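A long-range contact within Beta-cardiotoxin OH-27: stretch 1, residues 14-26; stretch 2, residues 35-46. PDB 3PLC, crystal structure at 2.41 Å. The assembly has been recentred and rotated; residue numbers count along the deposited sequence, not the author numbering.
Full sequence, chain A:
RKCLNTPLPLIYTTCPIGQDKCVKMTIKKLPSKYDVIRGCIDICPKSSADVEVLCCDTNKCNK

Stretch 1 14-26: TCPIGQDKCVKMT
Stretch 2, residues 35-46: DVIRGCIDICPK

Strand 21-25 and strand 37-41 lie side by side in an antiparallel sheet. Their N-to-C directions differ by 150°, and their axes approach to 4.5 Å. Backbone angles in both strands are extended; Gly-39, at phi/psi 172/-170, is nearly fully stretched. Together the two stretches bury 920 Å².

Three hydrogen-bonded pairs set the register, each closed by two backbone bonds. In the first, Lys-21 N donates to Ile-41 O at 3.0 Å, and Ile-41 N to Lys-21 O at 2.8 Å. In the second, Val-23 N reaches Gly-39 O at 3.0 Å, and Gly-39 N reaches Val-23 O at 3.1 Å. In the third, Met-25 N to Ile-37 O is 2.6 Å, and Ile-37 N to Met-25 O is 2.9 Å. Cys-22 with Cys-40 (CA to CA 4.7 Å) and Lys-24 with Arg-38 (CA to CA 4.3 Å) are the non-hydrogen-bonded pairs between them. There the CA-H groups face carbonyls instead: Arg-38 CA lies 3.0 Å from Val-23 O, and Cys-22 CA lies 3.4 Å from Gly-39 O.

A disulfide adds a covalent tie. Cys-15 SG and Cys-40 SG are 2.0 Å apart, with chi3 at -60° and both chi1 angles m. Cys-15 precedes a type II turn from Pro-16 to Gln-19, closed by Gln-19 N to Pro-16 O at 2.9 Å. Gly-18 sits in this turn at phi/psi 102/-14, where a CB would jam against the preceding carbonyl O.

Apolar contacts gather on the face carrying Lys-21, Val-23, Met-25, Ile-37 and Ile-41. Val-23 (chi1 p) brings CG1 to 4.1 Å from Ile-41 CG1. This contact is diagonal: Val-23 pairs with Gly-39, which has no side chain, and Ile-41 pairs with Lys-21. Met-25 CB packs 3.6 Å from Ile-37 CG1. Met-25 has chi1 at -99°, between wells, with chi2 and chi3 t; its CE lies 3.7 Å from CG of Pro-45, which follows the second strand in sequence but lies back alongside it. Lys-21 CB lies 3.9 Å from Ile-41 CG2, but the end of the lysine leads away.

Charged side chains meet on the other face, which also carries Cys-22 and Cys-40. Lys-24 is t at chi1 and chi2, with chi3 at -106° and chi4 at 145°, both between wells; Arg-38 is m, then t, t. Lys-24 CE lies at the edge of the guanidinium, 3.3 Å from Arg-38 NE. The like charges are close, with Lys-24 NZ 4.1 Å from Arg-38 NH2. Lys-24 NZ and Arg-38 NH1 have hydrogen bonds elsewhere in the structure.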

# COMPACT_ATOMS: atom_id res chain seq x y z
N THR A 14 8.31 -3.58 7.00
CA THR A 14 9.32 -2.99 6.13
C THR A 14 9.29 -3.76 4.81
O THR A 14 9.13 -4.99 4.78
CB THR A 14 10.71 -3.05 6.76
OG1 THR A 14 10.58 -2.91 8.18
CG2 THR A 14 11.57 -1.94 6.22
N CYS A 15 9.41 -3.02 3.72
CA CYS A 15 9.27 -3.58 2.38
C CYS A 15 10.55 -4.24 1.89
O CYS A 15 11.64 -3.89 2.35
CB CYS A 15 8.88 -2.47 1.42
SG CYS A 15 7.60 -1.41 2.05
N PRO A 16 10.42 -5.21 0.97
CA PRO A 16 11.56 -5.66 0.17
C PRO A 16 12.21 -4.46 -0.50
O PRO A 16 11.51 -3.56 -0.98
CB PRO A 16 10.91 -6.55 -0.92
CG PRO A 16 9.62 -6.95 -0.40
CD PRO A 16 9.28 -6.14 0.84
N ILE A 17 13.54 -4.44 -0.52
CA ILE A 17 14.26 -3.44 -1.29
C ILE A 17 13.65 -3.46 -2.69
O ILE A 17 13.39 -4.54 -3.26
CB ILE A 17 15.79 -3.73 -1.39
CG1 ILE A 17 16.36 -4.15 -0.03
CG2 ILE A 17 16.55 -2.54 -2.01
CD1 ILE A 17 17.87 -4.03 0.10
N GLY A 18 13.41 -2.28 -3.23
CA GLY A 18 12.80 -2.18 -4.53
C GLY A 18 11.33 -1.83 -4.47
O GLY A 18 10.76 -1.45 -5.48
N GLN A 19 10.72 -1.96 -3.29
CA GLN A 19 9.28 -1.67 -3.14
C GLN A 19 9.09 -0.40 -2.35
O GLN A 19 8.79 -0.43 -1.15
CB GLN A 19 8.50 -2.86 -2.52
CG GLN A 19 8.66 -4.20 -3.28
CD GLN A 19 7.43 -5.13 -3.18
OE1 GLN A 19 6.32 -4.71 -2.86
NE2 GLN A 19 7.64 -6.41 -3.47
N ASP A 20 9.23 0.73 -3.03
CA ASP A 20 9.38 2.03 -2.37
C ASP A 20 8.06 2.74 -2.12
O ASP A 20 8.06 3.86 -1.64
CB ASP A 20 10.34 2.94 -3.17
CG ASP A 20 11.80 2.66 -2.87
OD1 ASP A 20 12.08 2.13 -1.77
OD2 ASP A 20 12.68 2.96 -3.74
N LYS A 21 6.95 2.06 -2.42
CA LYS A 21 5.61 2.65 -2.35
C LYS A 21 4.60 1.82 -1.54
O LYS A 21 4.81 0.64 -1.27
CB LYS A 21 5.10 2.91 -3.77
CG LYS A 21 5.60 4.22 -4.36
CD LYS A 21 5.54 4.28 -5.87
CE LYS A 21 6.65 5.22 -6.36
NZ LYS A 21 6.32 5.97 -7.60
N CYS A 22 3.51 2.47 -1.14
CA CYS A 22 2.54 1.85 -0.25
C CYS A 22 1.23 1.99 -0.95
O CYS A 22 1.02 2.94 -1.69
CB CYS A 22 2.48 2.57 1.11
SG CYS A 22 4.02 2.62 2.02
N VAL A 23 0.32 1.07 -0.70
CA VAL A 23 -0.92 1.04 -1.44
C VAL A 23 -2.02 0.63 -0.49
O VAL A 23 -1.79 -0.13 0.44
CB VAL A 23 -0.80 0.09 -2.70
CG1 VAL A 23 -0.43 -1.35 -2.32
CG2 VAL A 23 -2.06 0.18 -3.60
N LYS A 24 -3.20 1.19 -0.71
CA LYS A 24 -4.43 0.86 0.00
C LYS A 24 -5.34 0.56 -1.14
O LYS A 24 -5.49 1.37 -2.05
CB LYS A 24 -5.00 2.08 0.74
CG LYS A 24 -6.03 1.81 1.85
CD LYS A 24 -6.63 3.13 2.43
CE LYS A 24 -6.07 3.46 3.87
NZ LYS A 24 -5.82 4.94 4.32
N MET A 25 -5.93 -0.62 -1.10
CA MET A 25 -6.80 -1.07 -2.16
C MET A 25 -8.17 -1.31 -1.51
O MET A 25 -8.25 -1.88 -0.42
CB MET A 25 -6.21 -2.35 -2.79
CG MET A 25 -5.43 -2.11 -4.09
SD MET A 25 -4.27 -3.42 -4.53
CE MET A 25 -3.61 -2.78 -6.05
N THR A 26 -9.24 -0.84 -2.14
CA THR A 26 -10.55 -1.04 -1.53
C THR A 26 -11.59 -1.63 -2.48
O THR A 26 -11.64 -1.26 -3.65
CB THR A 26 -11.09 0.21 -0.73
OG1 THR A 26 -12.23 0.77 -1.39
CG2 THR A 26 -10.00 1.29 -0.51
N ASP A 35 -13.86 -4.87 0.83
CA ASP A 35 -12.68 -5.14 1.66
C ASP A 35 -11.55 -4.15 1.41
O ASP A 35 -11.47 -3.55 0.33
CB ASP A 35 -12.15 -6.55 1.40
CG ASP A 35 -13.00 -7.62 2.06
OD1 ASP A 35 -13.67 -7.32 3.08
OD2 ASP A 35 -12.98 -8.77 1.54
N VAL A 36 -10.67 -4.04 2.41
CA VAL A 36 -9.47 -3.19 2.40
C VAL A 36 -8.19 -4.03 2.48
O VAL A 36 -8.05 -4.83 3.41
CB VAL A 36 -9.45 -2.23 3.63
CG1 VAL A 36 -8.26 -1.27 3.56
CG2 VAL A 36 -10.79 -1.45 3.76
N ILE A 37 -7.28 -3.86 1.51
CA ILE A 37 -5.93 -4.43 1.54
C ILE A 37 -4.83 -3.37 1.26
O ILE A 37 -4.95 -2.51 0.38
CB ILE A 37 -5.76 -5.66 0.57
CG1 ILE A 37 -6.37 -5.36 -0.80
CG2 ILE A 37 -6.45 -6.93 1.17
CD1 ILE A 37 -7.77 -5.99 -1.03
N ARG A 38 -3.77 -3.46 2.06
CA ARG A 38 -2.69 -2.49 2.14
C ARG A 38 -1.40 -3.27 2.10
O ARG A 38 -1.38 -4.41 2.50
CB ARG A 38 -2.79 -1.77 3.48
CG ARG A 38 -4.04 -0.91 3.71
CD ARG A 38 -3.88 -0.26 5.09
NE ARG A 38 -4.88 0.74 5.41
CZ ARG A 38 -5.64 0.74 6.51
NH1 ARG A 38 -5.52 -0.22 7.43
NH2 ARG A 38 -6.53 1.72 6.72
N GLY A 39 -0.34 -2.68 1.58
CA GLY A 39 0.98 -3.29 1.61
C GLY A 39 2.00 -2.54 0.77
O GLY A 39 1.73 -1.41 0.31
N CYS A 40 3.17 -3.14 0.59
CA CYS A 40 4.28 -2.51 -0.14
C CYS A 40 4.10 -2.73 -1.61
O CYS A 40 3.46 -3.71 -2.02
CB CYS A 40 5.64 -3.07 0.31
SG CYS A 40 5.95 -2.57 1.97
N ILE A 41 4.68 -1.87 -2.43
CA ILE A 41 4.56 -1.98 -3.88
C ILE A 41 5.70 -1.28 -4.62
O ILE A 41 6.38 -0.45 -4.05
CB ILE A 41 3.19 -1.43 -4.35
CG1 ILE A 41 2.36 -2.52 -5.04
CG2 ILE A 41 3.38 -0.22 -5.23
CD1 ILE A 41 3.16 -3.53 -5.81
N ASP A 42 5.91 -1.65 -5.88
CA ASP A 42 6.95 -1.06 -6.75
C ASP A 42 6.37 -0.07 -7.76
O ASP A 42 6.87 1.05 -7.90
CB ASP A 42 7.80 -2.14 -7.46
CG ASP A 42 6.95 -3.28 -8.10
OD1 ASP A 42 7.53 -4.35 -8.40
OD2 ASP A 42 5.72 -3.09 -8.31
N ILE A 43 5.34 -0.51 -8.48
CA ILE A 43 4.61 0.34 -9.41
C ILE A 43 3.14 0.42 -8.99
O ILE A 43 2.57 -0.53 -8.46
CB ILE A 43 4.76 -0.16 -10.88
CG1 ILE A 43 6.25 -0.19 -11.26
CG2 ILE A 43 3.97 0.73 -11.84
CD1 ILE A 43 6.68 -1.46 -11.94
N CYS A 44 2.53 1.59 -9.19
CA CYS A 44 1.17 1.84 -8.76
C CYS A 44 0.17 1.21 -9.74
O CYS A 44 0.02 1.67 -10.87
CB CYS A 44 0.93 3.34 -8.59
SG CYS A 44 -0.78 3.80 -8.15
N PRO A 45 -0.52 0.13 -9.31
CA PRO A 45 -1.45 -0.54 -10.21
C PRO A 45 -2.61 0.36 -10.63
O PRO A 45 -3.08 1.17 -9.84
CB PRO A 45 -1.95 -1.72 -9.38
CG PRO A 45 -0.87 -1.93 -8.35
CD PRO A 45 -0.43 -0.54 -8.01
N LYS A 46 -3.03 0.23 -11.87
CA LYS A 46 -4.15 1.00 -12.41
C LYS A 46 -5.41 0.73 -11.59
O LYS A 46 -5.69 -0.41 -11.22
CB LYS A 46 -4.36 0.63 -13.89
CG LYS A 46 -5.29 1.55 -14.67
CD LYS A 46 -4.89 1.66 -16.16
CE LYS A 46 -3.87 2.78 -16.41
NZ LYS A 46 -2.51 2.51 -15.83